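Local coordinates for coat protein (Papaya mosaic virus, PDB 4DOX), which forms the protein coat of a flexible filamentous plant virus, presumably by packing many copies helically around the genomic RNA, at residues R108-I113 / A151-P156; F66-G71 / A139-F144; I114-T119 / S157-S162. All coordinates share one frame; numbering follows the deposited sequence.

Interactions 1 and 3 share helix 111-118, and interaction 2 packs against it. Interactions 1 and 3 follow one another along that helix, the loop 151-162 running beside its start and then its end, and their centres lie 9 Å apart; P112 CB touches L159 CD2 at 3.8 Å where they join. Interaction 2, centred 14 Å from either, brings the end of helix 56-70 against an earlier part of the same long loop. It meets interaction 1 where A111 packs on F143, and interaction 3 through the rings of F144 and W115 and the salt bridge from R118 NH2 to D69 OD1 (2.7 Å). Along the chain their segments interleave.

Interaction 1 of 3, residues R108-I113 / A151-P156; sequences RYFAPI and AAMQPP
A151 reaches Y109 through its carbonyl, with A151 O 3.4 Å from Y109 CE1 and oblique to the ring. Next comes the methyl of A152: A152 CB lies 3.7 Å from CD of P112, the residue just after the type I beta turn R108-A111. M153 buries the most surface. M153 N donates to Y109 O at 2.6 Å, standing almost straight out from the carbonyl (C=O...N 160°), and M153 CB sits over the face of the Y109 ring, 4.2 Å from the centroid, as a CH-pi contact. A bend at chi3 (-39°) turns the methyl back, and M153 CE ends 3.7 Å from Y109 CE2. The sulfur makes an oblique Met-aromatic contact, M153 SD lying 5.3 Å from the centroid of F110. Q154 folds over its own chain: Q154 NE2 donates to A152 O at 3.0 Å while passing near P112 CG. P155 then packs against the helix start, its CD 3.8 Å from P112 CB, and the CD1 tip of I113 rests against the Q154-P155 peptide. The contact thus flanks the first turn of helix 111-118, with helix 56-70 alongside: L61 and V64 touch F110, L61 also meets I113, and T57 meets M153.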
ATOM      1  N   ARG A 108      -0.703  -1.235  -0.972  1.00 23.37           N
ATOM      2  CA  ARG A 108      -0.912  -0.770  -2.312  1.00 23.31           C
ATOM      3  C   ARG A 108      -0.662   0.720  -2.359  1.00 24.06           C
ATOM      4  O   ARG A 108      -0.150   1.221  -3.359  1.00 23.95           O
ATOM      5  CB  ARG A 108      -2.330  -1.063  -2.745  1.00 23.56           C
ATOM      6  CG  ARG A 108      -2.492  -0.985  -4.229  1.00 23.83           C
ATOM      7  CD  ARG A 108      -3.864  -1.331  -4.641  1.00 24.33           C
ATOM      8  NE  ARG A 108      -4.034  -2.764  -4.820  1.00 26.00           N
ATOM      9  CZ  ARG A 108      -4.938  -3.498  -4.188  1.00 23.24           C
ATOM     10  NH1 ARG A 108      -5.759  -2.919  -3.328  1.00 21.55           N
ATOM     11  NH2 ARG A 108      -5.003  -4.807  -4.411  1.00 21.68           N
ATOM     12  N   TYR A 109      -1.002   1.410  -1.260  1.00 24.23           N
ATOM     13  CA  TYR A 109      -0.875   2.863  -1.147  1.00 24.66           C
ATOM     14  C   TYR A 109       0.590   3.323  -1.188  1.00 25.44           C
ATOM     15  O   TYR A 109       0.869   4.526  -1.474  1.00 26.29           O
ATOM     16  CB  TYR A 109      -1.547   3.366   0.152  1.00 23.74           C
ATOM     17  CG  TYR A 109      -1.407   4.864   0.374  1.00 25.16           C
ATOM     18  CD1 TYR A 109      -2.028   5.807  -0.499  1.00 27.40           C
ATOM     19  CD2 TYR A 109      -0.681   5.355   1.454  1.00 26.11           C
ATOM     20  CE1 TYR A 109      -1.925   7.217  -0.296  1.00 26.61           C
ATOM     21  CE2 TYR A 109      -0.555   6.767   1.674  1.00 28.15           C
ATOM     22  CZ  TYR A 109      -1.180   7.687   0.785  1.00 28.88           C
ATOM     23  OH  TYR A 109      -1.032   9.040   1.002  1.00 27.62           O
ATOM     24  N   PHE A 110       1.500   2.381  -0.865  1.00 24.34           N
ATOM     25  CA  PHE A 110       2.927   2.635  -0.814  1.00 24.33           C
ATOM     26  C   PHE A 110       3.668   1.871  -1.899  1.00 25.06           C
ATOM     27  O   PHE A 110       4.886   1.895  -1.950  1.00 24.90           O
ATOM     28  CB  PHE A 110       3.483   2.210   0.542  1.00 24.72           C
ATOM     29  CG  PHE A 110       2.952   3.026   1.697  1.00 23.79           C
ATOM     30  CD1 PHE A 110       1.890   2.556   2.474  1.00 20.19           C
ATOM     31  CD2 PHE A 110       3.511   4.277   1.994  1.00 22.72           C
ATOM     32  CE1 PHE A 110       1.371   3.340   3.534  1.00 23.21           C
ATOM     33  CE2 PHE A 110       3.005   5.058   3.072  1.00 23.63           C
ATOM     34  CZ  PHE A 110       1.939   4.581   3.850  1.00 20.26           C
ATOM     35  N   ALA A 111       2.934   1.188  -2.770  1.00 25.68           N
ATOM     36  CA  ALA A 111       3.560   0.424  -3.854  1.00 27.19           C
ATOM     37  C   ALA A 111       4.684   1.221  -4.575  1.00 28.92           C
ATOM     38  O   ALA A 111       5.790   0.680  -4.733  1.00 30.06           O
ATOM     39  CB  ALA A 111       2.534  -0.130  -4.849  1.00 26.19           C
ATOM     40  N   PRO A 112       4.433   2.505  -4.974  1.00 29.53           N
ATOM     41  CA  PRO A 112       5.497   3.194  -5.763  1.00 30.17           C
ATOM     42  C   PRO A 112       6.804   3.407  -4.997  1.00 30.34           C
ATOM     43  O   PRO A 112       7.873   3.384  -5.592  1.00 31.50           O
ATOM     44  CB  PRO A 112       4.852   4.530  -6.154  1.00 29.71           C
ATOM     45  CG  PRO A 112       3.400   4.261  -6.077  1.00 30.17           C
ATOM     46  CD  PRO A 112       3.207   3.320  -4.918  1.00 28.88           C
ATOM     47  N   ILE A 113       6.722   3.562  -3.680  1.00 29.60           N
ATOM     48  CA  ILE A 113       7.915   3.784  -2.882  1.00 29.75           C
ATOM     49  C   ILE A 113       8.735   2.477  -2.797  1.00 29.96           C
ATOM     50  O   ILE A 113       9.968   2.496  -2.922  1.00 31.02           O
ATOM     51  CB  ILE A 113       7.547   4.207  -1.468  1.00 29.66           C
ATOM     52  CG1 ILE A 113       6.537   5.369  -1.434  1.00 31.34           C
ATOM     53  CG2 ILE A 113       8.774   4.539  -0.699  1.00 30.61           C
ATOM     54  CD1 ILE A 113       6.967   6.584  -2.227  1.00 36.86           C
ATOM     55  N   ALA A 151      -2.819   7.985  -7.217  1.00 32.73           N
ATOM     56  CA  ALA A 151      -3.344   8.295  -5.879  1.00 31.81           C
ATOM     57  C   ALA A 151      -2.506   7.598  -4.759  1.00 31.57           C
ATOM     58  O   ALA A 151      -2.497   8.041  -3.596  1.00 31.22           O
ATOM     59  CB  ALA A 151      -4.803   7.902  -5.797  1.00 30.76           C
ATOM     60  N   ALA A 152      -1.797   6.525  -5.120  1.00 30.81           N
ATOM     61  CA  ALA A 152      -0.852   5.901  -4.212  1.00 30.46           C
ATOM     62  C   ALA A 152       0.236   6.915  -3.899  1.00 30.53           C
ATOM     63  O   ALA A 152       0.439   7.834  -4.713  1.00 31.28           O
ATOM     64  CB  ALA A 152      -0.238   4.644  -4.854  1.00 29.79           C
ATOM     65  N   MET A 153       0.925   6.754  -2.753  1.00 29.62           N
ATOM     66  CA  MET A 153       1.995   7.676  -2.378  1.00 29.81           C
ATOM     67  C   MET A 153       3.143   7.561  -3.373  1.00 30.17           C
ATOM     68  O   MET A 153       3.594   6.471  -3.675  1.00 29.80           O
ATOM     69  CB  MET A 153       2.454   7.473  -0.932  1.00 29.42           C
ATOM     70  CG  MET A 153       3.722   8.272  -0.602  1.00 32.61           C
ATOM     71  SD  MET A 153       4.048   8.612   1.150  1.00 38.68           S
ATOM     72  CE  MET A 153       2.385   8.937   1.718  1.00 37.82           C
ATOM     73  N   GLN A 154       3.587   8.696  -3.905  1.00 31.40           N
ATOM     74  CA  GLN A 154       4.640   8.745  -4.949  1.00 32.27           C
ATOM     75  C   GLN A 154       6.082   8.974  -4.445  1.00 32.37           C
ATOM     76  O   GLN A 154       6.306   9.693  -3.467  1.00 30.69           O
ATOM     77  CB  GLN A 154       4.278   9.814  -6.003  1.00 33.76           C
ATOM     78  CG  GLN A 154       2.874   9.597  -6.652  1.00 33.29           C
ATOM     79  CD  GLN A 154       2.800   8.318  -7.464  1.00 35.08           C
ATOM     80  OE1 GLN A 154       3.769   7.946  -8.143  1.00 37.68           O
ATOM     81  NE2 GLN A 154       1.670   7.620  -7.386  1.00 33.93           N
ATOM     82  N   PRO A 155       7.071   8.351  -5.119  1.00 33.14           N
ATOM     83  CA  PRO A 155       8.425   8.711  -4.738  1.00 34.22           C
ATOM     84  C   PRO A 155       8.703  10.195  -5.040  1.00 35.53           C
ATOM     85  O   PRO A 155       8.092  10.793  -5.932  1.00 35.79           O
ATOM     86  CB  PRO A 155       9.313   7.788  -5.586  1.00 33.98           C
ATOM     87  CG  PRO A 155       8.404   6.974  -6.384  1.00 34.26           C
ATOM     88  CD  PRO A 155       7.072   7.651  -6.405  1.00 33.69           C
ATOM     89  N   PRO A 156       9.597  10.789  -4.260  1.00 36.50           N
ATOM     90  CA  PRO A 156       9.942  12.188  -4.415  1.00 38.32           C
ATOM     91  C   PRO A 156      10.383  12.632  -5.839  1.00 40.58           C
ATOM     92  O   PRO A 156      10.185  13.802  -6.148  1.00 42.39           O
ATOM     93  CB  PRO A 156      11.094  12.376  -3.410  1.00 39.24           C
ATOM     94  CG  PRO A 156      11.544  10.954  -3.007  1.00 37.31           C
ATOM     95  CD  PRO A 156      10.314  10.140  -3.141  1.00 35.43           C
TER

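Interaction 2 of 3, residues F66-G71 / A139-F144; sequences FCYDNG and AAFDFF
Y68 and F141 meet ring to ring at the C-terminal end of helix 56-70, which G71, with positive phi, brings to a close; opposite it runs an irregular loop with an inverse gamma turn centred on A140. The packed part of the contact is aromatic. The two rings are neither stacked nor edge-to-face: their centroids are 4.6 Å apart and the planes 37° to each other, with Y68 CE1 over one face of F141, toward the rim, 3.5 Å from F141 CD2. The other face of F141 carries F144 CA. F141 in turn puts its CD1 over the centre of the F143 ring, and F143 points its own edge at the helix backbone, F143 CE1 lying 3.8 Å from Y68 N and 3.9 Å from C67 C. With chi1 at 52°, F143 CG stands between its backbone N and carbonyl carbon, which starts the ring toward the helix. Helices 103-108 and 111-118 help enclose this cluster, C107 and I114 both touching F143.

The other part is looser and wetter, the segments meeting through water. Water 1 donates to C67 O at 2.9 Å and accepts from D142 N, giving the carbonyl and the loop amide a shared partner; water 2 lies between Y68 O and A140 O. The carboxylate of D142 is taken up chiefly by S72 and by a salt bridge to R104. Across the segments it comes only within van der Waals reach of the helix end, D142 OD2 lying 3.5 Å from G71 CA.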
ATOM      1  N   PHE A  66       7.946  -5.924   4.280  1.00 25.23           N
ATOM      2  CA  PHE A  66       7.752  -7.297   4.720  1.00 25.54           C
ATOM      3  C   PHE A  66       6.758  -7.940   3.765  1.00 26.18           C
ATOM      4  O   PHE A  66       6.949  -9.087   3.357  1.00 26.86           O
ATOM      5  CB  PHE A  66       7.220  -7.372   6.159  1.00 25.13           C
ATOM      6  CG  PHE A  66       6.805  -8.762   6.546  1.00 24.56           C
ATOM      7  CD1 PHE A  66       7.711  -9.633   7.142  1.00 23.50           C
ATOM      8  CD2 PHE A  66       5.522  -9.232   6.241  1.00 22.17           C
ATOM      9  CE1 PHE A  66       7.324 -10.947   7.454  1.00 23.70           C
ATOM     10  CE2 PHE A  66       5.134 -10.520   6.557  1.00 21.61           C
ATOM     11  CZ  PHE A  66       6.031 -11.389   7.140  1.00 22.30           C
ATOM     12  N   CYS A  67       5.715  -7.180   3.397  1.00 25.92           N
ATOM     13  CA  CYS A  67       4.645  -7.666   2.498  1.00 26.71           C
ATOM     14  C   CYS A  67       5.096  -7.833   1.062  1.00 27.62           C
ATOM     15  O   CYS A  67       4.605  -8.741   0.354  1.00 28.65           O
ATOM     16  CB  CYS A  67       3.417  -6.779   2.582  1.00 25.48           C
ATOM     17  SG  CYS A  67       2.630  -7.007   4.202  1.00 29.06           S
ATOM     18  N   TYR A  68       6.059  -6.994   0.654  1.00 27.30           N
ATOM     19  CA  TYR A  68       6.739  -7.143  -0.632  1.00 27.95           C
ATOM     20  C   TYR A  68       7.313  -8.555  -0.819  1.00 29.18           C
ATOM     21  O   TYR A  68       7.237  -9.095  -1.941  1.00 30.05           O
ATOM     22  CB  TYR A  68       7.826  -6.082  -0.790  1.00 27.95           C
ATOM     23  CG  TYR A  68       8.534  -6.061  -2.128  1.00 28.16           C
ATOM     24  CD1 TYR A  68       8.085  -5.224  -3.156  1.00 28.94           C
ATOM     25  CD2 TYR A  68       9.673  -6.843  -2.348  1.00 27.39           C
ATOM     26  CE1 TYR A  68       8.746  -5.163  -4.392  1.00 31.71           C
ATOM     27  CE2 TYR A  68      10.349  -6.811  -3.559  1.00 30.50           C
ATOM     28  CZ  TYR A  68       9.901  -5.970  -4.606  1.00 34.43           C
ATOM     29  OH  TYR A  68      10.574  -5.940  -5.856  1.00 32.97           O
ATOM     30  N   ASP A  69       7.852  -9.160   0.261  1.00 28.99           N
ATOM     31  CA  ASP A  69       8.394 -10.554   0.194  1.00 29.83           C
ATOM     32  C   ASP A  69       7.308 -11.602   0.489  1.00 30.18           C
ATOM     33  O   ASP A  69       7.166 -12.603  -0.222  1.00 30.18           O
ATOM     34  CB  ASP A  69       9.653 -10.747   1.076  1.00 28.37           C
ATOM     35  CG  ASP A  69      10.830  -9.825   0.648  1.00 31.42           C
ATOM     36  OD1 ASP A  69      11.231  -9.892  -0.547  1.00 32.49           O
ATOM     37  OD2 ASP A  69      11.346  -9.003   1.488  1.00 29.87           O
ATOM     38  N   ASN A  70       6.509 -11.328   1.513  1.00 30.52           N
ATOM     39  CA  ASN A  70       5.671 -12.364   2.124  1.00 31.16           C
ATOM     40  C   ASN A  70       4.178 -12.373   1.760  1.00 31.66           C
ATOM     41  O   ASN A  70       3.499 -13.319   2.078  1.00 32.02           O
ATOM     42  CB  ASN A  70       5.857 -12.333   3.636  1.00 31.22           C
ATOM     43  CG  ASN A  70       7.313 -12.609   4.056  1.00 31.58           C
ATOM     44  OD1 ASN A  70       7.795 -13.739   3.953  1.00 33.35           O
ATOM     45  ND2 ASN A  70       8.008 -11.575   4.526  1.00 30.45           N
ATOM     46  N   GLY A  71       3.673 -11.348   1.067  1.00 31.71           N
ATOM     47  CA  GLY A  71       2.238 -11.249   0.835  1.00 32.15           C
ATOM     48  C   GLY A  71       1.588 -10.245   1.769  1.00 31.92           C
ATOM     49  O   GLY A  71       2.136  -9.914   2.813  1.00 31.95           O
ATOM     50  N   ALA A 139       7.803  -7.954 -10.592  1.00 37.02           N
ATOM     51  CA  ALA A 139       6.360  -7.855 -10.605  1.00 35.89           C
ATOM     52  C   ALA A 139       5.718  -8.801  -9.579  1.00 35.00           C
ATOM     53  O   ALA A 139       4.512  -8.788  -9.386  1.00 32.99           O
ATOM     54  CB  ALA A 139       5.879  -8.179 -11.973  1.00 37.63           C
ATOM     55  N   ALA A 140       6.534  -9.634  -8.926  1.00 35.84           N
ATOM     56  CA  ALA A 140       5.966 -10.773  -8.145  1.00 36.09           C
ATOM     57  C   ALA A 140       5.597 -10.388  -6.696  1.00 34.28           C
ATOM     58  O   ALA A 140       5.984 -11.078  -5.731  1.00 34.14           O
ATOM     59  CB  ALA A 140       6.869 -12.026  -8.205  1.00 35.60           C
ATOM     60  N   PHE A 141       4.900  -9.265  -6.559  1.00 32.18           N
ATOM     61  CA  PHE A 141       4.285  -8.947  -5.293  1.00 30.79           C
ATOM     62  C   PHE A 141       2.834  -8.640  -5.501  1.00 31.44           C
ATOM     63  O   PHE A 141       2.424  -8.189  -6.597  1.00 32.18           O
ATOM     64  CB  PHE A 141       5.017  -7.859  -4.493  1.00 29.61           C
ATOM     65  CG  PHE A 141       5.172  -6.530  -5.188  1.00 28.03           C
ATOM     66  CD1 PHE A 141       4.539  -5.394  -4.677  1.00 25.66           C
ATOM     67  CD2 PHE A 141       6.036  -6.377  -6.294  1.00 27.10           C
ATOM     68  CE1 PHE A 141       4.706  -4.132  -5.322  1.00 24.50           C
ATOM     69  CE2 PHE A 141       6.205  -5.141  -6.913  1.00 23.89           C
ATOM     70  CZ  PHE A 141       5.551  -4.020  -6.431  1.00 23.48           C
ATOM     71  N   ASP A 142       2.039  -8.910  -4.463  1.00 30.65           N
ATOM     72  CA  ASP A 142       0.606  -8.865  -4.624  1.00 31.01           C
ATOM     73  C   ASP A 142      -0.044  -7.495  -4.566  1.00 30.94           C
ATOM     74  O   ASP A 142      -1.267  -7.421  -4.556  1.00 32.51           O
ATOM     75  CB  ASP A 142      -0.097  -9.849  -3.689  1.00 31.51           C
ATOM     76  CG  ASP A 142       0.011  -9.469  -2.217  1.00 30.91           C
ATOM     77  OD1 ASP A 142       0.374  -8.318  -1.884  1.00 29.61           O
ATOM     78  OD2 ASP A 142      -0.296 -10.338  -1.375  1.00 30.50           O
ATOM     79  N   PHE A 143       0.732  -6.417  -4.528  1.00 29.92           N
ATOM     80  CA  PHE A 143       0.152  -5.083  -4.662  1.00 29.52           C
ATOM     81  C   PHE A 143       0.929  -4.283  -5.680  1.00 30.16           C
ATOM     82  O   PHE A 143       1.082  -3.050  -5.563  1.00 30.07           O
ATOM     83  CB  PHE A 143       0.096  -4.349  -3.321  1.00 28.14           C
ATOM     84  CG  PHE A 143       1.403  -4.306  -2.596  1.00 27.81           C
ATOM     85  CD1 PHE A 143       1.882  -5.444  -1.922  1.00 26.47           C
ATOM     86  CD2 PHE A 143       2.157  -3.121  -2.560  1.00 26.80           C
ATOM     87  CE1 PHE A 143       3.105  -5.407  -1.200  1.00 26.79           C
ATOM     88  CE2 PHE A 143       3.392  -3.065  -1.857  1.00 26.79           C
ATOM     89  CZ  PHE A 143       3.873  -4.214  -1.176  1.00 26.06           C
ATOM     90  N   PHE A 144       1.443  -4.998  -6.669  1.00 31.18           N
ATOM     91  CA  PHE A 144       2.135  -4.395  -7.759  1.00 32.54           C
ATOM     92  C   PHE A 144       1.209  -3.404  -8.449  1.00 34.02           C
ATOM     93  O   PHE A 144       1.695  -2.389  -8.991  1.00 35.44           O
ATOM     94  CB  PHE A 144       2.586  -5.494  -8.702  1.00 33.62           C
ATOM     95  CG  PHE A 144       2.921  -5.032 -10.103  1.00 36.14           C
ATOM     96  CD1 PHE A 144       4.201  -4.524 -10.409  1.00 37.44           C
ATOM     97  CD2 PHE A 144       1.979  -5.139 -11.131  1.00 36.65           C
ATOM     98  CE1 PHE A 144       4.529  -4.123 -11.703  1.00 37.91           C
ATOM     99  CE2 PHE A 144       2.291  -4.733 -12.434  1.00 38.59           C
ATOM    100  CZ  PHE A 144       3.562  -4.225 -12.724  1.00 40.32           C
TER
HETATM  101  O   HOH W   1       3.454  -9.805  -2.106  1.00 25.54           O
HETATM  102  O   HOH W   2       5.710 -11.300  -2.829  1.00 31.55           O

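Interaction 3 of 3, residues I114-T119 / S157-S162; sequences IWNLRT and SGLTRS. Unlike the reference sequence in segment 157-162: T160 (reference Ile).
W115 and R161 set their flat groups nearly upright to each other, the indole and guanidinium planes 77° apart. The indole has T119 OG1 over one face, toward the rim, and N116 OD1 at its edge. W115 NE1 donates to R161 O at 3.1 Å, the oxygen lying somewhat out of the ring plane (24°). The guanidinium carries T119 CG2 and W115 CZ2 over one face, with T119 CG2 3.4 Å from R161 NH2. The indole's CD1 side is met by L159, whose CD2 lies 4.1 Å from W115 CD1.

N116 uses both arms of its amide on the loop. N116 ND2 donates to G158 O at 3.3 Å, the oxygen close to the amide plane, and N116 OD1 accepts from T160 N at 3.1 Å, with that donor above the carbonyl plane. The T160 methyl packs alongside, its CG2 3.5 Å from N116 ND2. Water 3 donates to N116 O and T119 O and accepts a long bond from T160 OG1, so it bridges the end of helix 111-118 to the loop.

R161 reaches beyond the pair to salt bridges with D120 and E167, which probably balance its charge. The chemistry implies a directional fit: an acceptor on one arm of the N116 amide and a donor on the other fix which way it is turned, while W115 holds the loop by a backbone carbonyl, with L159 CD2 against the CD1 side of the ring.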
ATOM      1  N   ILE A 114       8.062   1.341  -2.576  1.00 28.29           N
ATOM      2  CA  ILE A 114       8.786   0.108  -2.384  1.00 27.81           C
ATOM      3  C   ILE A 114       9.307  -0.328  -3.744  1.00 29.73           C
ATOM      4  O   ILE A 114      10.428  -0.858  -3.847  1.00 30.55           O
ATOM      5  CB  ILE A 114       7.974  -0.999  -1.684  1.00 26.95           C
ATOM      6  CG1 ILE A 114       8.919  -2.084  -1.150  1.00 24.69           C
ATOM      7  CG2 ILE A 114       6.918  -1.599  -2.627  1.00 26.71           C
ATOM      8  CD1 ILE A 114       9.925  -1.614  -0.069  1.00 20.28           C
ATOM      9  N   TRP A 115       8.540  -0.036  -4.798  1.00 29.91           N
ATOM     10  CA  TRP A 115       9.061  -0.190  -6.157  1.00 31.28           C
ATOM     11  C   TRP A 115      10.431   0.495  -6.292  1.00 32.69           C
ATOM     12  O   TRP A 115      11.397  -0.132  -6.706  1.00 33.08           O
ATOM     13  CB  TRP A 115       8.087   0.379  -7.164  1.00 31.51           C
ATOM     14  CG  TRP A 115       8.546   0.269  -8.585  1.00 34.37           C
ATOM     15  CD1 TRP A 115       9.171   1.250  -9.326  1.00 36.88           C
ATOM     16  CD2 TRP A 115       8.372  -0.845  -9.470  1.00 34.73           C
ATOM     17  NE1 TRP A 115       9.409   0.804 -10.601  1.00 36.03           N
ATOM     18  CE2 TRP A 115       8.939  -0.479 -10.721  1.00 36.12           C
ATOM     19  CE3 TRP A 115       7.807  -2.130  -9.326  1.00 35.68           C
ATOM     20  CZ2 TRP A 115       8.948  -1.349 -11.836  1.00 35.81           C
ATOM     21  CZ3 TRP A 115       7.827  -3.009 -10.431  1.00 33.72           C
ATOM     22  CH2 TRP A 115       8.387  -2.597 -11.675  1.00 36.16           C
ATOM     23  N   ASN A 116      10.536   1.763  -5.910  1.00 33.08           N
ATOM     24  CA  ASN A 116      11.822   2.442  -6.060  1.00 34.92           C
ATOM     25  C   ASN A 116      12.877   1.832  -5.184  1.00 35.03           C
ATOM     26  O   ASN A 116      14.054   1.848  -5.517  1.00 36.25           O
ATOM     27  CB  ASN A 116      11.713   3.932  -5.730  1.00 35.43           C
ATOM     28  CG  ASN A 116      11.306   4.768  -6.924  1.00 37.00           C
ATOM     29  OD1 ASN A 116      10.548   4.305  -7.810  1.00 37.43           O
ATOM     30  ND2 ASN A 116      11.796   6.009  -6.960  1.00 36.42           N
ATOM     31  N   LEU A 117      12.453   1.284  -4.056  1.00 34.26           N
ATOM     32  CA  LEU A 117      13.409   0.748  -3.104  1.00 34.66           C
ATOM     33  C   LEU A 117      13.994  -0.620  -3.474  1.00 35.40           C
ATOM     34  O   LEU A 117      15.161  -0.889  -3.183  1.00 36.69           O
ATOM     35  CB  LEU A 117      12.799   0.718  -1.709  1.00 33.18           C
ATOM     36  CG  LEU A 117      12.739   2.130  -1.143  1.00 33.10           C
ATOM     37  CD1 LEU A 117      11.812   2.148   0.045  1.00 32.45           C
ATOM     38  CD2 LEU A 117      14.126   2.553  -0.760  1.00 33.52           C
ATOM     39  N   ARG A 118      13.199  -1.463  -4.132  1.00 34.80           N
ATOM     40  CA  ARG A 118      13.593  -2.836  -4.370  1.00 34.83           C
ATOM     41  C   ARG A 118      13.815  -3.178  -5.845  1.00 36.20           C
ATOM     42  O   ARG A 118      14.642  -4.053  -6.138  1.00 37.78           O
ATOM     43  CB  ARG A 118      12.561  -3.781  -3.769  1.00 34.07           C
ATOM     44  CG  ARG A 118      12.250  -3.534  -2.284  1.00 33.25           C
ATOM     45  CD  ARG A 118      13.128  -4.329  -1.393  1.00 32.97           C
ATOM     46  NE  ARG A 118      13.191  -5.740  -1.801  1.00 31.81           N
ATOM     47  CZ  ARG A 118      12.760  -6.767  -1.066  1.00 30.14           C
ATOM     48  NH1 ARG A 118      12.219  -6.569   0.144  1.00 25.57           N
ATOM     49  NH2 ARG A 118      12.874  -8.010  -1.549  1.00 30.44           N
ATOM     50  N   THR A 119      13.103  -2.521  -6.762  1.00 35.83           N
ATOM     51  CA  THR A 119      13.203  -2.829  -8.190  1.00 37.59           C
ATOM     52  C   THR A 119      14.639  -2.677  -8.765  1.00 40.75           C
ATOM     53  O   THR A 119      15.330  -1.688  -8.478  1.00 41.14           O
ATOM     54  CB  THR A 119      12.227  -1.985  -8.972  1.00 37.11           C
ATOM     55  OG1 THR A 119      10.926  -2.224  -8.448  1.00 34.59           O
ATOM     56  CG2 THR A 119      12.254  -2.303 -10.459  1.00 37.56           C
ATOM     57  N   SER A 157      10.988  11.775  -6.685  1.00 40.78           N
ATOM     58  CA  SER A 157      11.345  12.222  -8.070  1.00 42.18           C
ATOM     59  C   SER A 157      10.722  11.335  -9.141  1.00 41.37           C
ATOM     60  O   SER A 157      11.228  11.217 -10.268  1.00 43.09           O
ATOM     61  CB  SER A 157      12.865  12.296  -8.291  1.00 43.94           C
ATOM     62  OG  SER A 157      13.495  13.171  -7.377  1.00 45.62           O
ATOM     63  N   GLY A 158       9.617  10.708  -8.781  1.00 39.10           N
ATOM     64  CA  GLY A 158       8.940   9.792  -9.675  1.00 38.73           C
ATOM     65  C   GLY A 158       9.634   8.437  -9.667  1.00 38.92           C
ATOM     66  O   GLY A 158      10.743   8.263  -9.072  1.00 39.14           O
ATOM     67  N   LEU A 159       8.983   7.482 -10.326  1.00 37.48           N
ATOM     68  CA  LEU A 159       9.509   6.136 -10.446  1.00 36.87           C
ATOM     69  C   LEU A 159      10.918   6.083 -11.031  1.00 39.07           C
ATOM     70  O   LEU A 159      11.278   6.918 -11.869  1.00 40.48           O
ATOM     71  CB  LEU A 159       8.570   5.317 -11.315  1.00 35.94           C
ATOM     72  CG  LEU A 159       7.135   5.246 -10.823  1.00 34.42           C
ATOM     73  CD1 LEU A 159       6.320   4.353 -11.780  1.00 33.57           C
ATOM     74  CD2 LEU A 159       7.023   4.783  -9.311  1.00 28.66           C
ATOM     75  N   THR A 160      11.710   5.092 -10.608  1.00 39.58           N
ATOM     76  CA  THR A 160      13.081   4.914 -11.134  1.00 42.31           C
ATOM     77  C   THR A 160      13.062   4.379 -12.547  1.00 44.37           C
ATOM     78  O   THR A 160      14.032   4.529 -13.285  1.00 46.75           O
ATOM     79  CB  THR A 160      13.884   3.937 -10.334  1.00 40.85           C
ATOM     80  OG1 THR A 160      13.078   2.783 -10.144  1.00 40.08           O
ATOM     81  CG2 THR A 160      14.213   4.527  -8.993  1.00 41.92           C
ATOM     82  N   ARG A 161      11.977   3.674 -12.867  1.00 44.47           N
ATOM     83  CA  ARG A 161      11.559   3.344 -14.238  1.00 46.05           C
ATOM     84  C   ARG A 161      10.071   2.951 -14.162  1.00 45.33           C
ATOM     85  O   ARG A 161       9.528   2.740 -13.056  1.00 44.51           O
ATOM     86  CB  ARG A 161      12.422   2.246 -14.877  1.00 46.20           C
ATOM     87  CG  ARG A 161      12.299   0.890 -14.227  1.00 45.16           C
ATOM     88  CD  ARG A 161      13.022  -0.194 -15.032  1.00 46.36           C
ATOM     89  NE  ARG A 161      13.107  -1.492 -14.341  1.00 46.25           N
ATOM     90  CZ  ARG A 161      12.140  -2.417 -14.306  1.00 44.96           C
ATOM     91  NH1 ARG A 161      10.960  -2.213 -14.913  1.00 44.19           N
ATOM     92  NH2 ARG A 161      12.358  -3.558 -13.662  1.00 43.28           N
ATOM     93  N   SER A 162       9.409   2.900 -15.312  1.00 46.38           N
ATOM     94  CA  SER A 162       8.109   2.251 -15.405  1.00 45.56           C
ATOM     95  C   SER A 162       8.260   0.751 -15.376  1.00 45.11           C
ATOM     96  O   SER A 162       9.346   0.226 -15.688  1.00 46.36           O
ATOM     97  CB  SER A 162       7.414   2.655 -16.698  1.00 46.74           C
ATOM     98  OG  SER A 162       6.543   3.723 -16.376  1.00 48.52           O
TER
HETATM   99  O   HOH W   3      14.765   0.999  -7.976  1.00 18.69           O